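Local atomic coordinates of Cog5 (PDB entry 4U6U), a protein that forms, with Cog7, part of the conserved oligomeric Golgi complex, a multisubunit tether that probably helps capture transport vesicles before they fuse with Golgi membranes. Residues 40-44 against 94-99; 182-186 against 221-225. The protein carries 7 engineered substitutions. All coordinates share one frame; numbering follows the deposited sequence.

Interaction 1: 40-44 against 94-99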
loop_
_atom_site.group_PDB
_atom_site.type_symbol
_atom_site.label_atom_id
_atom_site.label_comp_id
_atom_site.label_asym_id
_atom_site.label_seq_id
_atom_site.Cartn_x
_atom_site.Cartn_y
_atom_site.Cartn_z
ATOM N N TYR B 40 -17.642 -9.990 7.574
ATOM C CA TYR B 40 -17.094 -8.661 7.267
ATOM C C TYR B 40 -17.304 -7.710 8.439
ATOM O O TYR B 40 -16.349 -7.140 8.966
ATOM C CB TYR B 40 -17.751 -8.087 6.012
ATOM C CG TYR B 40 -17.207 -6.754 5.519
ATOM C CD1 TYR B 40 -16.003 -6.681 4.824
ATOM C CD2 TYR B 40 -17.907 -5.572 5.735
ATOM C CE1 TYR B 40 -15.510 -5.465 4.353
ATOM C CE2 TYR B 40 -17.423 -4.357 5.276
ATOM C CZ TYR B 40 -16.222 -4.306 4.591
ATOM O OH TYR B 40 -15.741 -3.089 4.137
ATOM N N VAL B 41 -18.560 -7.562 8.847
ATOM C CA VAL B 41 -18.926 -6.738 9.995
ATOM C C VAL B 41 -18.164 -7.074 11.292
ATOM O O VAL B 41 -17.682 -6.175 11.997
ATOM C CB VAL B 41 -20.429 -6.833 10.236
ATOM C CG1 VAL B 41 -20.784 -6.605 11.708
ATOM C CG2 VAL B 41 -21.134 -5.847 9.318
ATOM N N HIS B 42 -18.059 -8.358 11.611
ATOM C CA HIS B 42 -17.325 -8.785 12.800
ATOM C C HIS B 42 -15.905 -8.270 12.746
ATOM O O HIS B 42 -15.279 -8.014 13.776
ATOM C CB HIS B 42 -17.297 -10.301 12.925
ATOM C CG HIS B 42 -18.394 -10.857 13.767
ATOM N ND1 HIS B 42 -19.483 -11.513 13.233
ATOM C CD2 HIS B 42 -18.578 -10.858 15.106
ATOM C CE1 HIS B 42 -20.285 -11.897 14.207
ATOM N NE2 HIS B 42 -19.756 -11.511 15.357
ATOM N N MET B 43 -15.399 -8.161 11.524
ATOM C CA MET B 43 -14.054 -7.676 11.289
ATOM C C MET B 43 -13.965 -6.177 11.460
ATOM O O MET B 43 -13.044 -5.672 12.091
ATOM C CB MET B 43 -13.607 -8.087 9.899
ATOM C CG MET B 43 -13.307 -9.553 9.829
ATOM S SD MET B 43 -12.056 -9.832 8.596
ATOM C CE MET B 43 -13.004 -9.437 7.133
ATOM N N ILE B 44 -14.935 -5.468 10.915
ATOM C CA ILE B 44 -15.032 -4.046 11.149
ATOM C C ILE B 44 -15.182 -3.735 12.634
ATOM O O ILE B 44 -14.590 -2.792 13.153
ATOM C CB ILE B 44 -16.186 -3.468 10.344
ATOM C CG1 ILE B 44 -15.744 -3.414 8.889
ATOM C CG2 ILE B 44 -16.572 -2.088 10.833
ATOM C CD1 ILE B 44 -16.440 -2.386 8.091
ATOM N N CYS B 94 -19.919 1.545 4.896
ATOM C CA CYS B 94 -18.948 1.449 5.975
ATOM C C CYS B 94 -17.545 1.348 5.352
ATOM O O CYS B 94 -16.546 1.607 6.022
ATOM C CB CYS B 94 -19.274 0.317 6.965
ATOM S SG CYS B 94 -19.249 -1.378 6.419
ATOM N N GLU B 95 -17.474 0.937 4.084
ATOM C CA GLU B 95 -16.191 0.825 3.382
ATOM C C GLU B 95 -15.466 2.169 3.311
ATOM O O GLU B 95 -14.230 2.217 3.312
ATOM C CB GLU B 95 -16.392 0.272 1.964
ATOM C CG GLU B 95 -15.133 0.255 1.076
ATOM C CD GLU B 95 -14.082 -0.769 1.477
ATOM O OE1 GLU B 95 -12.879 -0.439 1.373
ATOM O OE2 GLU B 95 -14.451 -1.892 1.888
ATOM N N ASN B 96 -16.226 3.260 3.246
ATOM C CA ASN B 96 -15.616 4.589 3.210
ATOM C C ASN B 96 -15.826 5.373 4.511
ATOM O O ASN B 96 -15.209 6.414 4.711
ATOM C CB ASN B 96 -16.107 5.395 1.997
ATOM C CG ASN B 96 -17.528 5.876 2.138
ATOM O OD1 ASN B 96 -17.795 6.881 2.794
ATOM N ND2 ASN B 96 -18.450 5.177 1.494
ATOM N N ASN B 97 -16.682 4.870 5.397
ATOM C CA ASN B 97 -16.961 5.561 6.655
ATOM C C ASN B 97 -16.137 5.038 7.812
ATOM O O ASN B 97 -15.945 5.731 8.807
ATOM C CB ASN B 97 -18.433 5.432 7.041
ATOM C CG ASN B 97 -19.300 6.452 6.363
ATOM O OD1 ASN B 97 -18.798 7.380 5.727
ATOM N ND2 ASN B 97 -20.610 6.316 6.523
ATOM N N VAL B 98 -15.658 3.809 7.693
ATOM C CA VAL B 98 -14.871 3.221 8.760
ATOM C C VAL B 98 -13.519 2.751 8.226
ATOM O O VAL B 98 -12.483 3.106 8.792
ATOM C CB VAL B 98 -15.622 2.056 9.446
ATOM C CG1 VAL B 98 -14.785 1.469 10.561
ATOM C CG2 VAL B 98 -16.956 2.537 9.999
ATOM N N VAL B 99 -13.509 1.996 7.127
ATOM C CA VAL B 99 -12.258 1.360 6.709
ATOM C C VAL B 99 -11.403 2.291 5.866
ATOM O O VAL B 99 -10.205 2.348 6.076
ATOM C CB VAL B 99 -12.482 0.012 5.954
ATOM C CG1 VAL B 99 -13.946 -0.252 5.753
ATOM C CG2 VAL B 99 -11.681 -0.058 4.637
#
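Tyr40 and Ile44, one turn apart near the C-terminal end of helix 11-47, pack against Cys94, Glu95, Val98 and Val99 near the start of helix 92-118. This is a buried helix-helix contact in an all-helical subunit. The two short segments run nearly parallel, with 21° between their directions. Their axes come no closer than 11.9 Å.

Tyr40 has its CG anti to the backbone N (chi1 -176°), and its ring reaches across to the second helix. The phenol OH of Tyr40 donates a hydrogen bond to Glu95 OE2 at 2.9 Å. The donor meets that oxygen from above the carboxylate plane, 37° out of it. Glu95 bends at chi2 to bring the acid to the phenol. The bond ties down the polar end of a buried tyrosine. Cys94 SG lies at the edge of the same ring, 3.7 Å from Tyr40 CE2, in a sulfur-aromatic contact.

The sulfur also meets the other large side chain, with Cys94 SG 3.4 Å from Ile44 CD1. Ile44 divides its two branches between partners. Ile44 CD1 touches Cys94 and lies 4.0 Å from Val99 CG1, while Ile44 CG2 lies 4.0 Å from Val98 CG1. Val99 CG1 also packs near the Tyr40 hydroxyl. Helix 92-118 widens into a pi-type turn at 95-99, where Cys94 O accepts from both Val98 N and Val99 N.

Helix 61-81 also borders the contact, with Leu75 and Asn78 touching Tyr40. Ile91, in the loop before helix 92-118, touches Tyr40 as well. Leu36 of the Cog7 chain packs on Val41 and Gln32 of that chain on Cys94, so the paired helices also border the partner subunit.

Interaction 2: 182-186 against 221-225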
loop_
_atom_site.group_PDB
_atom_site.type_symbol
_atom_site.label_atom_id
_atom_site.label_comp_id
_atom_site.label_asym_id
_atom_site.label_seq_id
_atom_site.Cartn_x
_atom_site.Cartn_y
_atom_site.Cartn_z
ATOM N N ALA B 182 27.702 15.059 0.808
ATOM C CA ALA B 182 26.959 14.546 -0.338
ATOM C C ALA B 182 27.112 13.020 -0.449
ATOM O O ALA B 182 26.168 12.305 -0.796
ATOM C CB ALA B 182 27.418 15.220 -1.607
ATOM N N MET B 183 28.312 12.525 -0.172
ATOM C CA MET B 183 28.569 11.092 -0.194
ATOM C C MET B 183 27.881 10.376 0.967
ATOM O O MET B 183 27.527 9.199 0.853
ATOM C CB MET B 183 30.071 10.828 -0.181
ATOM C CG MET B 183 30.691 10.851 -1.567
ATOM S SD MET B 183 30.229 9.386 -2.506
ATOM C CE MET B 183 30.677 8.110 -1.339
ATOM N N GLU B 184 27.705 11.090 2.079
ATOM C CA GLU B 184 26.968 10.577 3.241
ATOM C C GLU B 184 25.577 10.089 2.855
ATOM O O GLU B 184 25.181 8.970 3.191
ATOM C CB GLU B 184 26.836 11.661 4.310
ATOM C CG GLU B 184 28.126 12.044 4.987
ATOM C CD GLU B 184 28.293 11.322 6.294
ATOM O OE1 GLU B 184 29.412 11.339 6.856
ATOM O OE2 GLU B 184 27.288 10.740 6.756
ATOM N N ASN B 185 24.850 10.954 2.150
ATOM C CA ASN B 185 23.509 10.663 1.659
ATOM C C ASN B 185 23.556 9.638 0.531
ATOM O O ASN B 185 22.731 8.722 0.485
ATOM C CB ASN B 185 22.811 11.948 1.179
ATOM C CG ASN B 185 22.177 12.750 2.319
ATOM O OD1 ASN B 185 22.359 12.449 3.501
ATOM N ND2 ASN B 185 21.429 13.781 1.957
ATOM N N ARG B 186 24.519 9.818 -0.376
ATOM C CA ARG B 186 24.756 8.905 -1.502
ATOM C C ARG B 186 24.837 7.466 -1.024
ATOM O O ARG B 186 24.279 6.559 -1.651
ATOM C CB ARG B 186 26.048 9.293 -2.235
ATOM C CG ARG B 186 26.943 8.142 -2.725
ATOM C CD ARG B 186 26.380 7.485 -3.991
ATOM N NE ARG B 186 27.340 6.611 -4.668
ATOM C CZ ARG B 186 27.826 5.471 -4.172
ATOM N NH1 ARG B 186 27.440 5.021 -2.983
ATOM N NH2 ARG B 186 28.691 4.760 -4.885
ATOM N N ILE B 221 20.493 5.955 -6.896
ATOM C CA ILE B 221 21.677 6.799 -7.013
ATOM C C ILE B 221 21.636 7.647 -8.283
ATOM O O ILE B 221 21.848 8.859 -8.219
ATOM C CB ILE B 221 22.970 5.981 -6.971
ATOM C CG1 ILE B 221 23.346 5.722 -5.523
ATOM C CG2 ILE B 221 24.121 6.780 -7.510
ATOM C CD1 ILE B 221 22.629 4.586 -4.932
ATOM N N ASP B 222 21.318 7.034 -9.419
ATOM C CA ASP B 222 21.352 7.757 -10.688
ATOM C C ASP B 222 20.437 8.980 -10.700
ATOM O O ASP B 222 20.829 10.046 -11.171
ATOM C CB ASP B 222 20.982 6.830 -11.838
ATOM C CG ASP B 222 22.050 6.788 -12.898
ATOM O OD1 ASP B 222 23.180 7.244 -12.614
ATOM O OD2 ASP B 222 21.766 6.294 -14.007
ATOM N N GLN B 223 19.226 8.841 -10.175
ATOM C CA GLN B 223 18.347 9.990 -10.143
ATOM C C GLN B 223 18.775 10.940 -9.046
ATOM O O GLN B 223 18.608 12.151 -9.179
ATOM C CB GLN B 223 16.896 9.584 -9.959
ATOM C CG GLN B 223 16.116 9.841 -11.220
ATOM C CD GLN B 223 15.307 11.126 -11.169
ATOM O OE1 GLN B 223 15.103 11.699 -10.099
ATOM N NE2 GLN B 223 14.824 11.577 -12.329
ATOM N N PHE B 224 19.358 10.404 -7.979
ATOM C CA PHE B 224 19.878 11.262 -6.919
ATOM C C PHE B 224 20.950 12.240 -7.428
ATOM O O PHE B 224 20.763 13.453 -7.374
ATOM C CB PHE B 224 20.432 10.413 -5.782
ATOM C CG PHE B 224 21.248 11.190 -4.784
ATOM C CD1 PHE B 224 20.631 11.972 -3.815
ATOM C CD2 PHE B 224 22.639 11.127 -4.808
ATOM C CE1 PHE B 224 21.386 12.677 -2.880
ATOM C CE2 PHE B 224 23.401 11.824 -3.885
ATOM C CZ PHE B 224 22.771 12.604 -2.916
ATOM N N TRP B 225 22.057 11.718 -7.945
ATOM C CA TRP B 225 23.116 12.581 -8.448
ATOM C C TRP B 225 22.617 13.501 -9.536
ATOM O O TRP B 225 22.858 14.698 -9.482
ATOM C CB TRP B 225 24.281 11.759 -8.977
ATOM C CG TRP B 225 25.098 11.149 -7.901
ATOM C CD1 TRP B 225 25.449 9.840 -7.793
ATOM C CD2 TRP B 225 25.684 11.816 -6.779
ATOM N NE1 TRP B 225 26.211 9.641 -6.670
ATOM C CE2 TRP B 225 26.372 10.846 -6.027
ATOM C CE3 TRP B 225 25.702 13.144 -6.336
ATOM C CZ2 TRP B 225 27.068 11.151 -4.860
ATOM C CZ3 TRP B 225 26.392 13.449 -5.171
ATOM C CH2 TRP B 225 27.065 12.456 -4.448
#
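Trp225 has its CG anti to the carbonyl carbon (chi1 -74°), and this brings the indole to Arg186. That arginine bends at chi2, and its CB, CG and CD cross the indole at about a right angle, at CZ2 and NE1. Arg186 CB is 3.4 Å from Trp225 CZ2, and Arg186 CD is 3.4 Å from Trp225 NE1. The guanidinium and indole planes are 61° apart. Arg186 NE forms a salt bridge with Glu277, which also touches Trp225 and Ile221.

The far end of the indole reaches Ala182, with Trp225 CH2 4.0 Å from Ala182 CB. Met183 SD sits at the indole edge. Phe224 CE2 lies over one face of the indole, offset toward its rim. The same Phe224 CE2 is 4.0 Å from Arg186 CB, and Phe224 CZ approaches Asn185 CB. Ile221 CG1 packs 3.8 Å from Arg186 CD.

Asn185 turns its amide oxygen to Asn121. Ile158 of helix 143-167 touches Phe224, and Thr161 touches Ala182 and Asn185. The segments form a buried, roughly antiparallel helix pair (153°) in the C-terminal helical region of Cog5, consistent with the helical-bundle build of tethering-complex subunits.

How the interactions relate
Both segments of interaction 1 precede those of interaction 2 along the chain. The contact centres are 43 Å apart, the chain's centre lies between them, and their nearest atoms are about 31 Å apart. They share no helix. Interaction 1 joins helix 11-47, of the N-terminal Cog5 region, to helix 92-118 of the C-terminal region. Interaction 2 joins helices 175-192 and 220-241, both of the C-terminal region. The chain is a fragment of the longer protein, with part of the N-terminal region and the C-terminal one. The contacts thus lie in distant parts of an elongated helical chain, interaction 1 next to Cog7 and interaction 2 not touched by it.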